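Local coordinates for protein aminopeptidase YwaD (Bacillus subtilis, PDB 6HC6) that removes amino acids from the N-terminal end of peptides as a two-zinc aminopeptidase of the M28 family, at residues Ser78-Leu83 with Gln228-Ile233; Ala149-Gly154 with Tyr159-Asn164; Val173-Asn178 with Val183-Asn188. One frame throughout, in Å; residues are numbered along the deposited sequence.

Overall arrangement
Interaction 1 lies in the zinc-peptidase domain, while interactions 2 and 3 lie in the PA domain on the opposite side of the chain's centre; the centres of interactions 1 and 2 are about 42 Å apart. Along the chain, both PA-domain contacts are nested inside the long loop that interaction 1 closes. Interactions 2 and 3, centres about 9 Å apart, hold neighbouring strands of one sheet, probably bonded between A149 O and I174 N at 2.8 Å. Interaction 1 is a buried, apolar helix-on-sheet contact. Interaction 3, also buried, joins a strand to an irregular loop through methionine and proline on an isoleucine, with a water bridge. Interaction 2, only partly buried, depends on a lysine bonded to backbone carbonyls.

Interaction 1 (Ser78-Leu83 with Gln228-Ile233); sequences SSMRKL and QNIIGI
M80 sets its thioether on the strand backbone at G232 and meets I230 two residues earlier, packing helix 67-82 onto the mixed eight-stranded sheet of the M28 peptidase fold. The two segments run almost exactly parallel, their directions differing by 1°, and their axes come within 8.8 Å. Glycine is what allows the close fit: with no side chain between helix and strand at G232, the sulfur can come down on the peptide itself.

M80 does nearly all the reaching. Its CG stands beside the backbone N and anti to the carbonyl carbon (chi1 -69°), and the chain runs extended beyond CG, which carries SD from the helix to the strand. M80 SD ends 3.5 Å from G232 N and 3.7 Å from G232 CA. The sulfur packs on this backbone by van der Waals contact. Within the sheet G232 pairs with F288 of strand 285-291, and I231 with K88 of strand 86-93.

I230 presents one branch to the methionine and turns the other elsewhere. Its CG2 methyl, anti to the backbone N, lies 3.9 Å from M80 SD, while the end of the side chain leads away from M80, and I230 also packs on A73 and A77 earlier in the same helix. M80 has further apolar neighbours in M270 and L271 of helix 260-277 and in V87 of strand 86-93, which puts the M80 side chain in a buried layer between helices and sheet. The terminal methyl finishes the contact, with M80 CE 3.6 Å from the carbonyl oxygen I230 O.

Interaction 2 (Ala149-Gly154 with Tyr159-Asn164); sequences ALISRG and YEKAKN
I151 and K161 are the residues whose backbones come nearest across this contact, CA to CA 7.4 Å, where strand 148-152 faces helix 158-167. The K161 chain slants across the I151 side chain on its way to the end of the strand: I151 CG2 lies 3.8 Å from K161 CD, and I151 CD1 tucks in 3.9 Å from K161 CB. Past this apolar span the lysine bends at its last torsion (chi4 -74°), which turns the ammonium to the end of the strand and the loop that follows. K161 NZ bonds S152 O at 2.9 Å, in the carbonyl plane with a C=O...N angle of 154°. K161 NZ also bonds G154 O at 2.7 Å, from a position tilted 16° out of that carbonyl's plane. L134 O is a third acceptor, so three carbonyls grip the nitrogen of this buried lysine, and their dipoles probably stabilise its positive charge. A methionine in its place would probably leave the oxygens of S152, G154 and L134 without their shared donor and the loop freer to move. The whole is the first strand-to-helix half of a beta-alpha-beta unit, completed by strand 172-176, in the PA domain.

Interaction 3 (Val173-Asn178 with Val183-Asn188); sequences VIIYNN and VPMTPN
M185 brings its sulfur to I175 and N177 through a chain that is folded rather than extended: CG sits in the crowded position between the backbone N and the carbonyl carbon (chi1 42°), and further bends follow at chi2 (141°) and chi3 (-65°). The thioether is thereby curled in against the end of strand 172-176, with M185 SD 3.6 Å from N177 N and 3.8 Å from I175 O. The M185 and I175 side chains cross at about a right angle, M185 CE lying 4.0 Å from I175 CG2. The other arm of the isoleucine reaches P187, centre of an inverse gamma turn, where I175 CD1 touches P187 CB at 4.0 Å.

N177 lies obliquely across the start of the methionine chain, its ND2 3.7 Å from M185 CB. N177 ND2 donates to a water at 3.0 Å, and the water in turn donates to V183 O at 2.7 Å, bridging the residue just past the strand to the 183-188 loop. The amide oxygen, N177 OD1, accepts from R153 and K179, so the group is held at both ends.

In the PA-domain sheet, strand 172-176 lies between strands 148-152 and 198-201; Y158 of helix 158-167 packs on both I175 and M185, and P187 touches V198.

Interaction 1 (Ser78-Leu83 with Gln228-Ile233)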
loop_
_atom_site.group_PDB
_atom_site.type_symbol
_atom_site.label_atom_id
_atom_site.label_comp_id
_atom_site.label_asym_id
_atom_site.label_seq_id
_atom_site.Cartn_x
_atom_site.Cartn_y
_atom_site.Cartn_z
ATOM N N SER A 78 0.823 -19.096 -9.394
ATOM C CA SER A 78 1.050 -20.528 -9.245
ATOM C C SER A 78 0.308 -21.069 -8.027
ATOM O O SER A 78 -0.314 -22.137 -8.093
ATOM C CB SER A 78 2.553 -20.803 -9.151
ATOM O OG SER A 78 2.813 -22.088 -8.620
ATOM N N SER A 79 0.318 -20.319 -6.924
ATOM C CA SER A 79 -0.353 -20.775 -5.712
ATOM C C SER A 79 -1.860 -20.842 -5.903
ATOM O O SER A 79 -2.507 -21.790 -5.441
ATOM C CB SER A 79 -0.006 -19.857 -4.543
ATOM O OG SER A 79 1.354 -20.002 -4.183
ATOM N N MET A 80 -2.438 -19.845 -6.579
ATOM C CA MET A 80 -3.877 -19.860 -6.827
ATOM C C MET A 80 -4.285 -21.031 -7.710
ATOM O O MET A 80 -5.326 -21.657 -7.484
ATOM C CB MET A 80 -4.306 -18.534 -7.454
ATOM C CG MET A 80 -4.205 -17.347 -6.480
ATOM S SD MET A 80 -5.024 -15.948 -7.268
ATOM C CE MET A 80 -4.848 -14.655 -6.040
ATOM N N ARG A 81 -3.493 -21.335 -8.739
ATOM C CA ARG A 81 -3.851 -22.439 -9.617
ATOM C C ARG A 81 -3.888 -23.761 -8.872
ATOM O O ARG A 81 -4.702 -24.636 -9.203
ATOM C CB ARG A 81 -2.879 -22.510 -10.785
ATOM C CG ARG A 81 -3.067 -21.394 -11.772
ATOM C CD ARG A 81 -2.434 -21.734 -13.102
ATOM N NE ARG A 81 -2.482 -20.589 -13.999
ATOM C CZ ARG A 81 -1.540 -19.658 -14.081
ATOM N NH1 ARG A 81 -0.443 -19.724 -13.327
ATOM N NH2 ARG A 81 -1.697 -18.654 -14.927
ATOM N N LYS A 82 -3.020 -23.929 -7.872
ATOM C CA LYS A 82 -3.063 -25.134 -7.049
ATOM C C LYS A 82 -4.405 -25.285 -6.350
ATOM O O LYS A 82 -4.825 -26.409 -6.049
ATOM C CB LYS A 82 -1.949 -25.104 -6.004
ATOM C CG LYS A 82 -0.597 -25.542 -6.501
ATOM C CD LYS A 82 0.189 -26.165 -5.361
ATOM C CE LYS A 82 -0.667 -27.196 -4.627
ATOM N NZ LYS A 82 0.142 -28.176 -3.848
ATOM N N LEU A 83 -5.089 -24.168 -6.091
ATOM C CA LEU A 83 -6.324 -24.130 -5.324
ATOM C C LEU A 83 -7.576 -24.246 -6.187
ATOM O O LEU A 83 -8.651 -23.815 -5.756
ATOM C CB LEU A 83 -6.381 -22.841 -4.505
ATOM C CG LEU A 83 -5.197 -22.606 -3.582
ATOM C CD1 LEU A 83 -5.400 -21.344 -2.744
ATOM C CD2 LEU A 83 -4.999 -23.825 -2.698
ATOM N N GLN A 228 0.892 -5.639 -12.168
ATOM C CA GLN A 228 -0.148 -6.575 -12.549
ATOM C C GLN A 228 -0.938 -6.982 -11.319
ATOM O O GLN A 228 -0.455 -6.903 -10.185
ATOM C CB GLN A 228 0.420 -7.814 -13.248
ATOM C CG GLN A 228 1.552 -8.501 -12.497
ATOM C CD GLN A 228 2.835 -7.696 -12.530
ATOM O OE1 GLN A 228 3.235 -7.180 -13.575
ATOM N NE2 GLN A 228 3.467 -7.542 -11.369
ATOM N N ASN A 229 -2.168 -7.406 -11.572
ATOM C CA ASN A 229 -3.028 -8.004 -10.568
ATOM C C ASN A 229 -3.157 -9.483 -10.895
ATOM O O ASN A 229 -3.096 -9.879 -12.064
ATOM C CB ASN A 229 -4.422 -7.361 -10.562
ATOM C CG ASN A 229 -4.375 -5.866 -10.341
ATOM O OD1 ASN A 229 -3.594 -5.380 -9.529
ATOM N ND2 ASN A 229 -5.212 -5.128 -11.058
ATOM N N ILE A 230 -3.313 -10.295 -9.862
ATOM C CA ILE A 230 -3.500 -11.735 -10.030
ATOM C C ILE A 230 -4.877 -12.073 -9.493
ATOM O O ILE A 230 -5.150 -11.874 -8.303
ATOM C CB ILE A 230 -2.405 -12.544 -9.322
ATOM C CG1 ILE A 230 -1.026 -12.097 -9.812
ATOM C CG2 ILE A 230 -2.585 -14.038 -9.602
ATOM C CD1 ILE A 230 -0.368 -11.107 -8.921
ATOM N N ILE A 231 -5.743 -12.573 -10.369
ATOM C CA ILE A 231 -7.143 -12.783 -10.052
ATOM C C ILE A 231 -7.429 -14.271 -10.140
ATOM O O ILE A 231 -7.308 -14.860 -11.218
ATOM C CB ILE A 231 -8.058 -12.003 -11.005
ATOM C CG1 ILE A 231 -7.642 -10.521 -11.049
ATOM C CG2 ILE A 231 -9.509 -12.198 -10.588
ATOM C CD1 ILE A 231 -7.934 -9.873 -12.402
ATOM N N GLY A 232 -7.823 -14.867 -9.022
ATOM C CA GLY A 232 -8.242 -16.260 -9.008
ATOM C C GLY A 232 -9.705 -16.380 -8.644
ATOM O O GLY A 232 -10.115 -15.931 -7.571
ATOM N N ILE A 233 -10.513 -16.985 -9.511
ATOM C CA ILE A 233 -11.964 -16.957 -9.362
ATOM C C ILE A 233 -12.473 -18.354 -9.048
ATOM O O ILE A 233 -12.115 -19.327 -9.724
ATOM C CB ILE A 233 -12.654 -16.393 -10.611
ATOM C CG1 ILE A 233 -12.147 -14.966 -10.864
ATOM C CG2 ILE A 233 -14.160 -16.435 -10.430
ATOM C CD1 ILE A 233 -12.793 -14.284 -12.063
#

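Interaction 2 (Ala149-Gly154 with Tyr159-Asn164)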
loop_
_atom_site.group_PDB
_atom_site.type_symbol
_atom_site.label_atom_id
_atom_site.label_comp_id
_atom_site.label_asym_id
_atom_site.label_seq_id
_atom_site.Cartn_x
_atom_site.Cartn_y
_atom_site.Cartn_z
ATOM N N ALA A 149 15.483 23.972 -3.514
ATOM C CA ALA A 149 14.780 24.293 -2.279
ATOM C C ALA A 149 14.955 23.158 -1.284
ATOM O O ALA A 149 14.620 22.007 -1.580
ATOM C CB ALA A 149 13.299 24.542 -2.552
ATOM N N LEU A 150 15.474 23.480 -0.108
ATOM C CA LEU A 150 15.622 22.520 0.980
ATOM C C LEU A 150 14.525 22.806 1.999
ATOM O O LEU A 150 14.500 23.880 2.608
ATOM C CB LEU A 150 17.016 22.628 1.602
ATOM C CG LEU A 150 17.340 21.702 2.771
ATOM C CD1 LEU A 150 17.339 20.230 2.353
ATOM C CD2 LEU A 150 18.696 22.092 3.343
ATOM N N ILE A 151 13.618 21.850 2.175
ATOM C CA ILE A 151 12.389 22.035 2.931
ATOM C C ILE A 151 12.329 20.973 4.013
ATOM O O ILE A 151 12.509 19.784 3.734
ATOM C CB ILE A 151 11.151 21.933 2.018
ATOM C CG1 ILE A 151 11.326 22.815 0.776
ATOM C CG2 ILE A 151 9.885 22.313 2.782
ATOM C CD1 ILE A 151 10.154 22.752 -0.189
ATOM N N SER A 152 12.069 21.394 5.238
ATOM C CA SER A 152 11.816 20.421 6.287
ATOM C C SER A 152 10.418 19.851 6.121
ATOM O O SER A 152 9.486 20.550 5.721
ATOM C CB SER A 152 11.949 21.055 7.666
ATOM O OG SER A 152 11.490 20.165 8.668
ATOM N N ARG A 153 10.278 18.572 6.432
ATOM C CA ARG A 153 8.951 17.992 6.540
ATOM C C ARG A 153 8.187 18.673 7.672
ATOM O O ARG A 153 8.779 19.169 8.639
ATOM C CB ARG A 153 9.075 16.486 6.771
ATOM C CG ARG A 153 7.802 15.777 7.185
ATOM C CD ARG A 153 8.063 14.313 7.506
ATOM N NE ARG A 153 6.793 13.580 7.593
ATOM C CZ ARG A 153 6.656 12.397 8.181
ATOM N NH1 ARG A 153 7.711 11.819 8.739
ATOM N NH2 ARG A 153 5.465 11.799 8.226
ATOM N N GLY A 154 6.868 18.736 7.528
ATOM C CA GLY A 154 5.995 19.251 8.570
ATOM C C GLY A 154 4.912 20.205 8.100
ATOM O O GLY A 154 5.088 20.970 7.149
ATOM N N TYR A 159 3.264 17.555 -1.542
ATOM C CA TYR A 159 2.898 18.209 -2.791
ATOM C C TYR A 159 2.860 19.725 -2.623
ATOM O O TYR A 159 3.401 20.465 -3.456
ATOM C CB TYR A 159 1.544 17.700 -3.298
ATOM C CG TYR A 159 1.107 18.477 -4.508
ATOM C CD1 TYR A 159 1.866 18.452 -5.670
ATOM C CD2 TYR A 159 -0.033 19.277 -4.482
ATOM C CE1 TYR A 159 1.499 19.184 -6.781
ATOM C CE2 TYR A 159 -0.418 20.009 -5.595
ATOM C CZ TYR A 159 0.354 19.956 -6.743
ATOM O OH TYR A 159 -0.004 20.674 -7.861
ATOM N N GLU A 160 2.230 20.204 -1.544
ATOM C CA GLU A 160 2.137 21.646 -1.311
ATOM C C GLU A 160 3.522 22.271 -1.221
ATOM O O GLU A 160 3.764 23.353 -1.772
ATOM C CB GLU A 160 1.344 21.931 -0.036
ATOM C CG GLU A 160 -0.162 22.112 -0.262
ATOM C CD GLU A 160 -1.012 21.658 0.923
ATOM O OE1 GLU A 160 -2.206 21.342 0.715
ATOM O OE2 GLU A 160 -0.492 21.619 2.058
ATOM N N LYS A 161 4.445 21.602 -0.529
ATOM C CA LYS A 161 5.812 22.102 -0.447
ATOM C C LYS A 161 6.447 22.162 -1.828
ATOM O O LYS A 161 7.025 23.185 -2.214
ATOM C CB LYS A 161 6.644 21.215 0.486
ATOM C CG LYS A 161 6.133 21.153 1.924
ATOM C CD LYS A 161 6.839 20.039 2.684
ATOM C CE LYS A 161 6.299 19.912 4.108
ATOM N NZ LYS A 161 6.754 21.012 5.002
ATOM N N ALA A 162 6.346 21.068 -2.593
ATOM C CA ALA A 162 6.979 21.026 -3.908
ATOM C C ALA A 162 6.346 22.027 -4.859
ATOM O O ALA A 162 7.046 22.659 -5.657
ATOM C CB ALA A 162 6.899 19.620 -4.497
ATOM N N LYS A 163 5.021 22.176 -4.792
ATOM C CA LYS A 163 4.337 23.128 -5.658
ATOM C C LYS A 163 4.734 24.562 -5.319
ATOM O O LYS A 163 4.943 25.384 -6.219
ATOM C CB LYS A 163 2.826 22.924 -5.538
ATOM C CG LYS A 163 1.984 24.005 -6.155
ATOM C CD LYS A 163 0.507 23.802 -5.808
ATOM C CE LYS A 163 0.282 23.802 -4.301
ATOM N NZ LYS A 163 -1.033 24.396 -3.941
ATOM N N ASN A 164 4.848 24.883 -4.027
ATOM C CA ASN A 164 5.291 26.223 -3.648
ATOM C C ASN A 164 6.711 26.483 -4.135
ATOM O O ASN A 164 7.019 27.575 -4.630
ATOM C CB ASN A 164 5.219 26.408 -2.134
ATOM C CG ASN A 164 3.799 26.496 -1.626
ATOM O OD1 ASN A 164 2.865 26.732 -2.395
ATOM N ND2 ASN A 164 3.629 26.315 -0.320
#

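Interaction 3 (Val173-Asn178 with Val183-Asn188)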
loop_
_atom_site.group_PDB
_atom_site.type_symbol
_atom_site.label_atom_id
_atom_site.label_comp_id
_atom_site.label_asym_id
_atom_site.label_seq_id
_atom_site.Cartn_x
_atom_site.Cartn_y
_atom_site.Cartn_z
ATOM N N VAL A 173 13.590 20.156 -5.427
ATOM C CA VAL A 173 13.109 20.176 -4.053
ATOM C C VAL A 173 13.737 19.000 -3.334
ATOM O O VAL A 173 13.653 17.862 -3.807
ATOM C CB VAL A 173 11.571 20.085 -3.972
ATOM C CG1 VAL A 173 11.104 20.107 -2.515
ATOM C CG2 VAL A 173 10.918 21.211 -4.749
ATOM N N ILE A 174 14.382 19.272 -2.205
ATOM C CA ILE A 174 14.829 18.245 -1.272
ATOM C C ILE A 174 14.035 18.439 0.013
ATOM O O ILE A 174 14.113 19.500 0.645
ATOM C CB ILE A 174 16.342 18.339 -1.013
ATOM C CG1 ILE A 174 17.112 18.270 -2.339
ATOM C CG2 ILE A 174 16.788 17.269 -0.032
ATOM C CD1 ILE A 174 18.608 18.529 -2.204
ATOM N N ILE A 175 13.251 17.436 0.387
ATOM C CA ILE A 175 12.483 17.467 1.624
ATOM C C ILE A 175 13.154 16.514 2.596
ATOM O O ILE A 175 13.406 15.357 2.251
ATOM C CB ILE A 175 11.009 17.083 1.389
ATOM C CG1 ILE A 175 10.392 17.993 0.325
ATOM C CG2 ILE A 175 10.236 17.175 2.690
ATOM C CD1 ILE A 175 8.960 17.635 -0.076
ATOM N N TYR A 176 13.482 16.995 3.791
ATOM C CA TYR A 176 14.124 16.132 4.773
ATOM C C TYR A 176 13.192 15.856 5.944
ATOM O O TYR A 176 12.420 16.724 6.368
ATOM C CB TYR A 176 15.456 16.715 5.260
ATOM C CG TYR A 176 15.406 18.030 5.989
ATOM C CD1 TYR A 176 15.430 19.238 5.289
ATOM C CD2 TYR A 176 15.418 18.074 7.374
ATOM C CE1 TYR A 176 15.427 20.457 5.964
ATOM C CE2 TYR A 176 15.419 19.290 8.051
ATOM C CZ TYR A 176 15.419 20.470 7.341
ATOM O OH TYR A 176 15.416 21.672 8.021
ATOM N N ASN A 177 13.271 14.629 6.451
ATOM C CA ASN A 177 12.387 14.193 7.520
ATOM C C ASN A 177 12.598 15.051 8.761
ATOM O O ASN A 177 13.703 15.517 9.035
ATOM C CB ASN A 177 12.651 12.725 7.845
ATOM C CG ASN A 177 11.414 12.000 8.305
ATOM O OD1 ASN A 177 10.530 12.585 8.931
ATOM N ND2 ASN A 177 11.347 10.704 8.012
ATOM N N ASN A 178 11.517 15.284 9.501
ATOM C CA ASN A 178 11.614 15.871 10.830
ATOM C C ASN A 178 11.617 14.807 11.914
ATOM O O ASN A 178 11.625 15.142 13.100
ATOM C CB ASN A 178 10.468 16.859 11.072
ATOM C CG ASN A 178 9.097 16.196 11.041
ATOM O OD1 ASN A 178 8.923 15.112 10.489
ATOM N ND2 ASN A 178 8.118 16.854 11.644
ATOM N N VAL A 183 15.494 4.902 7.059
ATOM C CA VAL A 183 15.600 5.136 5.621
ATOM C C VAL A 183 15.117 6.543 5.309
ATOM O O VAL A 183 14.327 7.135 6.062
ATOM C CB VAL A 183 14.784 4.105 4.807
ATOM C CG1 VAL A 183 15.385 2.715 4.931
ATOM C CG2 VAL A 183 13.339 4.145 5.241
ATOM N N PRO A 184 15.563 7.099 4.189
ATOM C CA PRO A 184 15.035 8.394 3.750
ATOM C C PRO A 184 13.553 8.277 3.448
ATOM O O PRO A 184 13.086 7.254 2.948
ATOM C CB PRO A 184 15.860 8.709 2.493
ATOM C CG PRO A 184 16.386 7.381 2.037
ATOM C CD PRO A 184 16.618 6.593 3.294
ATOM N N MET A 185 12.814 9.329 3.788
ATOM C CA MET A 185 11.374 9.366 3.578
ATOM C C MET A 185 11.047 9.527 2.096
ATOM O O MET A 185 11.761 10.197 1.351
ATOM C CB MET A 185 10.769 10.533 4.364
ATOM C CG MET A 185 11.629 11.798 4.278
ATOM S SD MET A 185 10.763 13.394 4.116
ATOM C CE MET A 185 9.998 13.209 2.508
ATOM N N THR A 186 9.952 8.906 1.672
ATOM C CA THR A 186 9.434 9.125 0.325
ATOM C C THR A 186 8.534 10.358 0.328
ATOM O O THR A 186 7.562 10.398 1.090
ATOM C CB THR A 186 8.651 7.907 -0.143
ATOM O OG1 THR A 186 9.491 6.746 -0.088
ATOM C CG2 THR A 186 8.173 8.101 -1.564
ATOM N N PRO A 187 8.829 11.386 -0.466
ATOM C CA PRO A 187 7.965 12.594 -0.486
ATOM C C PRO A 187 6.791 12.452 -1.452
ATOM O O PRO A 187 6.722 13.115 -2.500
ATOM C CB PRO A 187 8.949 13.693 -0.902
ATOM C CG PRO A 187 9.930 12.992 -1.781
ATOM C CD PRO A 187 10.069 11.579 -1.243
ATOM N N ASN A 188 5.845 11.583 -1.077
ATOM C CA ASN A 188 4.683 11.245 -1.905
ATOM C C ASN A 188 3.896 12.490 -2.309
ATOM O O ASN A 188 3.466 13.273 -1.460
ATOM C CB ASN A 188 3.789 10.272 -1.126
ATOM C CG ASN A 188 2.637 9.701 -1.953
ATOM O OD1 ASN A 188 2.087 10.359 -2.842
ATOM N ND2 ASN A 188 2.251 8.466 -1.639
HETATM O O HOH W 1 13.903 9.753 6.756
#